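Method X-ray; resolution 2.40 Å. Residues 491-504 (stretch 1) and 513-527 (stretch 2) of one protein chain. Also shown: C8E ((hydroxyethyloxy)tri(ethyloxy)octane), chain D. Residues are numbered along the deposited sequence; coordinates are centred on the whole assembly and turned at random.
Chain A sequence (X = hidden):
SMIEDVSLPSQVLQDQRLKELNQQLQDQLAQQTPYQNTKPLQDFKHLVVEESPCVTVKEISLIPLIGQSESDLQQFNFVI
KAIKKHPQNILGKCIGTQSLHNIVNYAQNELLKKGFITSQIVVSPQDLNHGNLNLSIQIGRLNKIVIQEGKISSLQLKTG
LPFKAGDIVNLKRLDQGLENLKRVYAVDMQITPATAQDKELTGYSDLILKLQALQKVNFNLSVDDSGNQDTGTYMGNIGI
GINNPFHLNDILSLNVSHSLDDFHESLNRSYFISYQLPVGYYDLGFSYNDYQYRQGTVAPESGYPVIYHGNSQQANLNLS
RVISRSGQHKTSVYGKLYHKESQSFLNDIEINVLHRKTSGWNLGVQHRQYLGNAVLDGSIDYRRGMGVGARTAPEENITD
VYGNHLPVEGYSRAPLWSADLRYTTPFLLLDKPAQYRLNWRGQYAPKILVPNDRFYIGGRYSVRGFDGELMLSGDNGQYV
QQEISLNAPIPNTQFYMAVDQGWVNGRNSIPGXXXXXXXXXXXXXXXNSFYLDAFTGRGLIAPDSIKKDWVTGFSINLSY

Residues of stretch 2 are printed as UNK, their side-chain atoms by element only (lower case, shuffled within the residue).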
# COMPACT_ATOMS: atom_id res chain seq x y z
N PRO A 491 27.01 -11.30 -7.02
CA PRO A 491 25.56 -11.38 -7.25
C PRO A 491 24.76 -11.32 -5.96
O PRO A 491 25.24 -11.66 -4.88
CB PRO A 491 25.39 -12.74 -7.95
CG PRO A 491 26.61 -13.52 -7.56
CD PRO A 491 27.71 -12.50 -7.51
N ASN A 492 23.50 -10.87 -6.10
CA ASN A 492 22.53 -10.83 -5.01
C ASN A 492 23.02 -10.01 -3.81
O ASN A 492 22.69 -10.32 -2.66
CB ASN A 492 22.13 -12.24 -4.57
CG ASN A 492 21.18 -12.90 -5.54
OD1 ASN A 492 20.11 -12.38 -5.84
ND2 ASN A 492 21.58 -14.06 -6.06
N THR A 493 23.78 -8.96 -4.08
CA THR A 493 24.32 -8.09 -3.05
C THR A 493 24.17 -6.65 -3.50
O THR A 493 24.08 -6.36 -4.69
CB THR A 493 25.80 -8.40 -2.77
OG1 THR A 493 26.03 -9.80 -2.88
CG2 THR A 493 26.19 -7.94 -1.37
N GLN A 494 24.16 -5.73 -2.53
CA GLN A 494 24.08 -4.32 -2.86
C GLN A 494 24.58 -3.49 -1.69
O GLN A 494 24.33 -3.81 -0.53
CB GLN A 494 22.65 -3.91 -3.24
CG GLN A 494 21.57 -4.31 -2.25
CD GLN A 494 20.22 -3.69 -2.59
OE1 GLN A 494 19.53 -3.16 -1.71
NE2 GLN A 494 19.83 -3.76 -3.86
N PHE A 495 25.32 -2.42 -2.01
CA PHE A 495 25.72 -1.41 -1.04
C PHE A 495 24.69 -0.29 -1.02
O PHE A 495 24.01 -0.04 -2.02
CB PHE A 495 27.09 -0.83 -1.38
CG PHE A 495 28.15 -1.86 -1.64
CD1 PHE A 495 28.67 -2.62 -0.61
CD2 PHE A 495 28.64 -2.05 -2.92
CE1 PHE A 495 29.64 -3.57 -0.85
CE2 PHE A 495 29.62 -3.00 -3.17
CZ PHE A 495 30.12 -3.76 -2.13
N TYR A 496 24.57 0.38 0.12
CA TYR A 496 23.64 1.50 0.21
C TYR A 496 24.19 2.55 1.16
O TYR A 496 24.88 2.24 2.13
CB TYR A 496 22.24 1.05 0.66
CG TYR A 496 22.14 0.60 2.10
CD1 TYR A 496 21.83 1.50 3.12
CD2 TYR A 496 22.31 -0.74 2.44
CE1 TYR A 496 21.72 1.08 4.43
CE2 TYR A 496 22.20 -1.16 3.76
CZ TYR A 496 21.91 -0.25 4.75
OH TYR A 496 21.80 -0.68 6.05
N MSE A 497 23.88 3.81 0.85
CA MSE A 497 24.17 4.93 1.74
C MSE A 497 22.86 5.69 1.96
O MSE A 497 22.07 5.85 1.03
CB MSE A 497 25.24 5.85 1.16
CG MSE A 497 26.02 6.64 2.20
SE MSE A 497 26.41 8.47 1.66
CE MSE A 497 27.14 8.13 -0.12
N ALA A 498 22.63 6.15 3.18
CA ALA A 498 21.37 6.78 3.53
C ALA A 498 21.60 8.08 4.28
O ALA A 498 22.56 8.21 5.04
CB ALA A 498 20.49 5.84 4.37
N VAL A 499 20.71 9.04 4.05
CA VAL A 499 20.70 10.32 4.75
C VAL A 499 19.26 10.60 5.18
O VAL A 499 18.37 10.71 4.33
CB VAL A 499 21.23 11.47 3.88
CG1 VAL A 499 21.15 12.78 4.64
CG2 VAL A 499 22.66 11.19 3.44
N ASP A 500 19.04 10.72 6.49
CA ASP A 500 17.72 10.92 7.06
C ASP A 500 17.66 12.26 7.79
O ASP A 500 18.69 12.82 8.19
CB ASP A 500 17.35 9.80 8.03
CG ASP A 500 17.29 8.44 7.36
OD1 ASP A 500 17.50 8.36 6.13
OD2 ASP A 500 17.02 7.44 8.07
N GLN A 501 16.44 12.76 7.97
CA GLN A 501 16.19 14.05 8.60
C GLN A 501 14.87 14.00 9.35
O GLN A 501 13.88 13.49 8.83
CB GLN A 501 16.14 15.19 7.57
CG GLN A 501 17.45 15.50 6.88
CD GLN A 501 17.30 16.54 5.80
OE1 GLN A 501 17.38 17.74 6.05
NE2 GLN A 501 17.07 16.09 4.57
N GLY A 502 14.86 14.55 10.56
CA GLY A 502 13.65 14.64 11.34
C GLY A 502 13.40 16.06 11.81
O GLY A 502 14.32 16.85 12.01
N TRP A 503 12.11 16.37 12.00
CA TRP A 503 11.67 17.69 12.46
C TRP A 503 10.56 17.51 13.48
O TRP A 503 9.63 16.73 13.25
CB TRP A 503 11.16 18.55 11.31
CG TRP A 503 12.19 19.05 10.37
CD1 TRP A 503 12.97 20.15 10.52
CD2 TRP A 503 12.54 18.48 9.10
NE1 TRP A 503 13.79 20.30 9.43
CE2 TRP A 503 13.55 19.28 8.55
CE3 TRP A 503 12.11 17.36 8.39
CZ2 TRP A 503 14.14 19.01 7.31
CZ3 TRP A 503 12.69 17.08 7.17
CH2 TRP A 503 13.69 17.91 6.64
N VAL A 504 10.65 18.23 14.60
CA VAL A 504 9.56 18.32 15.56
C VAL A 504 9.28 19.80 15.81
O VAL A 504 10.17 20.65 15.71
CB VAL A 504 9.87 17.59 16.88
CG1 VAL A 504 9.84 16.08 16.67
CG2 VAL A 504 11.21 18.03 17.44
N UNK A 513 16.02 22.42 19.61
CA UNK A 513 16.10 20.97 19.68
C UNK A 513 15.12 20.30 18.72
O UNK A 513 14.52 19.28 19.04
c UNK A 513 16.74 21.13 22.14
n UNK A 513 18.15 20.53 24.02
o UNK A 513 16.51 19.12 23.41
c UNK A 513 15.85 20.48 21.11
c UNK A 513 17.12 20.18 23.25
N UNK A 514 14.96 20.88 17.53
CA UNK A 514 13.88 20.49 16.64
C UNK A 514 14.36 19.77 15.39
O UNK A 514 13.54 19.50 14.50
n UNK A 514 12.88 26.32 14.26
c UNK A 514 13.08 21.73 16.24
c UNK A 514 12.22 25.75 15.26
n UNK A 514 12.68 24.63 15.80
c UNK A 514 12.03 23.92 16.90
n UNK A 514 11.10 26.30 15.71
c UNK A 514 12.85 22.72 17.38
N UNK A 515 15.65 19.45 15.28
CA UNK A 515 16.19 18.94 14.03
C UNK A 515 17.22 17.85 14.28
O UNK A 515 18.05 17.96 15.19
c UNK A 515 17.30 19.62 11.85
c UNK A 515 16.82 20.07 13.21
c UNK A 515 16.41 19.47 10.80
c UNK A 515 18.17 18.80 9.34
c UNK A 515 19.08 18.95 10.37
c UNK A 515 18.64 19.36 11.62
o UNK A 515 18.59 18.40 8.09
c UNK A 515 16.83 19.06 9.55
N UNK A 516 17.18 16.82 13.45
CA UNK A 516 18.15 15.73 13.47
C UNK A 516 18.60 15.44 12.04
O UNK A 516 17.79 15.48 11.11
c UNK A 516 16.79 13.14 16.08
c UNK A 516 17.58 14.46 14.10
c UNK A 516 17.44 14.43 15.62
c UNK A 516 18.79 14.63 16.29
N UNK A 517 19.89 15.15 11.89
CA UNK A 517 20.45 14.75 10.60
C UNK A 517 21.42 13.61 10.85
O UNK A 517 22.44 13.80 11.53
c UNK A 517 21.16 15.92 9.91
c UNK A 517 22.95 16.62 8.28
c UNK A 517 20.97 15.33 7.47
c UNK A 517 21.92 15.56 8.63
N UNK A 518 21.11 12.44 10.32
CA UNK A 518 21.97 11.28 10.45
C UNK A 518 22.33 10.70 9.11
O UNK A 518 21.67 10.98 8.10
N UNK A 519 23.39 9.89 9.06
CA UNK A 519 23.81 9.25 7.83
C UNK A 519 24.20 7.81 8.12
O UNK A 519 24.68 7.49 9.21
c UNK A 519 24.97 9.99 7.16
o UNK A 519 25.17 9.53 5.84
N UNK A 520 23.99 6.94 7.13
CA UNK A 520 24.19 5.50 7.28
C UNK A 520 24.84 4.96 6.02
O UNK A 520 24.50 5.35 4.91
c UNK A 520 22.90 3.33 7.15
c UNK A 520 22.50 4.90 9.04
c UNK A 520 22.85 4.79 7.57
N UNK A 521 25.81 4.06 6.21
CA UNK A 521 26.44 3.33 5.12
C UNK A 521 26.44 1.85 5.47
O UNK A 521 26.85 1.47 6.58
c UNK A 521 28.06 3.57 2.38
c UNK A 521 30.12 3.54 3.80
c UNK A 521 27.87 3.82 4.87
c UNK A 521 28.64 3.18 3.72
N UNK A 522 25.99 1.01 4.55
CA UNK A 522 25.89 -0.40 4.84
C UNK A 522 25.75 -1.25 3.60
O UNK A 522 25.88 -0.77 2.47
N UNK A 523 25.48 -2.54 3.82
CA UNK A 523 25.35 -3.51 2.74
C UNK A 523 24.29 -4.53 3.10
O UNK A 523 23.96 -4.74 4.27
c UNK A 523 26.68 -4.22 2.45
c UNK A 523 27.59 -4.72 4.76
c UNK A 523 27.12 -5.31 3.43
c UNK A 523 28.21 -6.16 2.81
N UNK A 524 23.74 -5.18 2.07
CA UNK A 524 22.73 -6.21 2.21
C UNK A 524 23.01 -7.33 1.22
O UNK A 524 23.46 -7.08 0.10
n UNK A 524 18.72 -1.33 0.92
c UNK A 524 20.95 -4.42 2.75
c UNK A 524 19.87 -3.64 2.02
n UNK A 524 19.40 -2.49 2.78
c UNK A 524 21.31 -5.67 1.96
n UNK A 524 18.45 -0.41 3.00
c UNK A 524 18.85 -1.41 2.23
N UNK A 525 22.74 -8.57 1.63
CA UNK A 525 23.00 -9.71 0.77
C UNK A 525 22.02 -10.84 1.08
O UNK A 525 21.53 -10.97 2.20
c UNK A 525 24.72 -10.67 2.34
o UNK A 525 24.68 -11.29 0.01
c UNK A 525 24.45 -10.21 0.91
N UNK A 526 21.74 -11.65 0.06
CA UNK A 526 20.82 -12.78 0.15
C UNK A 526 21.54 -14.03 -0.34
O UNK A 526 21.93 -14.11 -1.51
o UNK A 526 15.40 -16.33 0.05
c UNK A 526 18.45 -13.54 -0.47
c UNK A 526 16.41 -15.41 -0.12
c UNK A 526 19.56 -12.52 -0.67
c UNK A 526 17.40 -15.64 -1.05
c UNK A 526 17.44 -13.33 0.46
c UNK A 526 16.42 -14.26 0.64
c UNK A 526 18.41 -14.71 -1.22
N UNK A 527 21.72 -15.01 0.55
CA UNK A 527 22.42 -16.25 0.22
C UNK A 527 21.48 -17.43 0.49
O UNK A 527 21.51 -18.01 1.57
c UNK A 527 25.48 -14.95 -0.15
c UNK A 527 24.60 -15.14 1.07
c UNK A 527 23.72 -16.39 1.02
n UNK A 527 26.28 -13.89 -0.14
o UNK A 527 25.45 -15.74 -1.10
C1 C8E D . -3.93 17.79 5.67
C2 C8E D . -2.88 17.31 6.67
C3 C8E D . -2.22 16.03 6.15
C4 C8E D . -1.12 15.59 7.12
C5 C8E D . 0.04 16.58 7.06
C6 C8E D . 1.03 16.25 8.18
C7 C8E D . 2.44 16.62 7.73
C8 C8E D . 2.77 18.03 8.22
O9 C8E D . 3.88 17.96 9.06
C10 C8E D . 4.29 19.19 9.60
C11 C8E D . 5.32 18.94 10.70
O12 C8E D . 6.41 19.81 10.53
C13 C8E D . 7.29 19.84 11.62
C14 C8E D . 8.41 20.84 11.35
O15 C8E D . 8.59 21.00 9.97
C16 C8E D . 9.68 21.80 9.63
C17 C8E D . 10.12 21.52 8.19
O18 C8E D . 9.12 21.94 7.29
C19 C8E D . 9.55 22.02 5.96
C20 C8E D . 8.71 21.10 5.08
O21 C8E D . 7.35 21.42 5.21

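Position 513 carries three carbons, the third bearing one oxygen and one nitrogen; the end leads away from stretch 1, and the residue is Gln513. At 514, three carbons lead to a guanidinium, a nitrogen followed by a carbon with two further nitrogens. The CB of 514 lies 3.1 Å from Val504 O, while its backbone O accepts from Val504 N at 3.2 Å: Arg514.

Position 515 has one carbon and a six-carbon ring bearing an oxygen. That oxygen donates a very short hydrogen bond, 2.5 Å, to Gln501 OE1, and the ring lies obliquely beside the five-membered ring of Trp503, centroids 4.8 Å apart; this is Tyr515. Four carbons forked at the second define both 516 and 517. The first, Leu516, points to the face shared with Tyr496 and Ala498; the second turns to the other face, where Leu517 CD1 meets Val499 CG1 at 3.8 Å and Gln501 CG at 3.6 Å.

Position 518 has no side-chain atoms and is Gly518, paired with Asp500 through two backbone hydrogen bonds. At 519, one carbon and one oxygen give Ser519, whose OG donates to Ala498 O at 3.0 Å, the same carbonyl that accepts from the backbone N of 520. Position 520 has one carbon carrying two others: Val520, with CG1 3.7 Å from Tyr496 CE1. Another four-carbon fork at 521 is Leu521, its CD1 3.7 Å from Met497 CG of the selenomethionine.

Nothing extends from 522, Gly522. Its CA lies over one face of the Tyr496 ring, 4.2 Å from the centroid, and an ideal CB here would clash with Tyr496 OH at 2.9 Å. The four-carbon fork at 523 is Leu523, with CB 4.0 Å from Phe495 CD1. At 524, three carbons, a nitrogen and a carbon carrying two more nitrogens end in a second guanidinium, which lies flat on the Tyr496 ring, centres 3.7 Å apart and planes at 19°: Arg524, whose NH1 also makes a weak hydrogen bond to Gln494 OE1 at 3.3 Å.

Position 525 branches at its first carbon into an oxygen and a carbon: Thr525, with OG1 bonding weakly to Asn492 O at 3.5 Å. At 526, one carbon leads to a ring of six carbons bearing an oxygen; the ring leads away, although the backbone N donates to Asn492 O at 3.2 Å: Tyr526. Three carbons ending in oxygen and nitrogen make 527 Gln527, beyond the contact.

An antiparallel backbone ladder thus sets the register and places paired side chains alternately on two faces. On one, Tyr496 lies between the Gly522 CA and the Arg524 guanidinium, combining CH-pi and cation-pi contacts; on the other, apolar pairs accompany the Gln501–Tyr515 bond.

Stretch 2 (513-527) QRYLLGSVLGLRTYQ
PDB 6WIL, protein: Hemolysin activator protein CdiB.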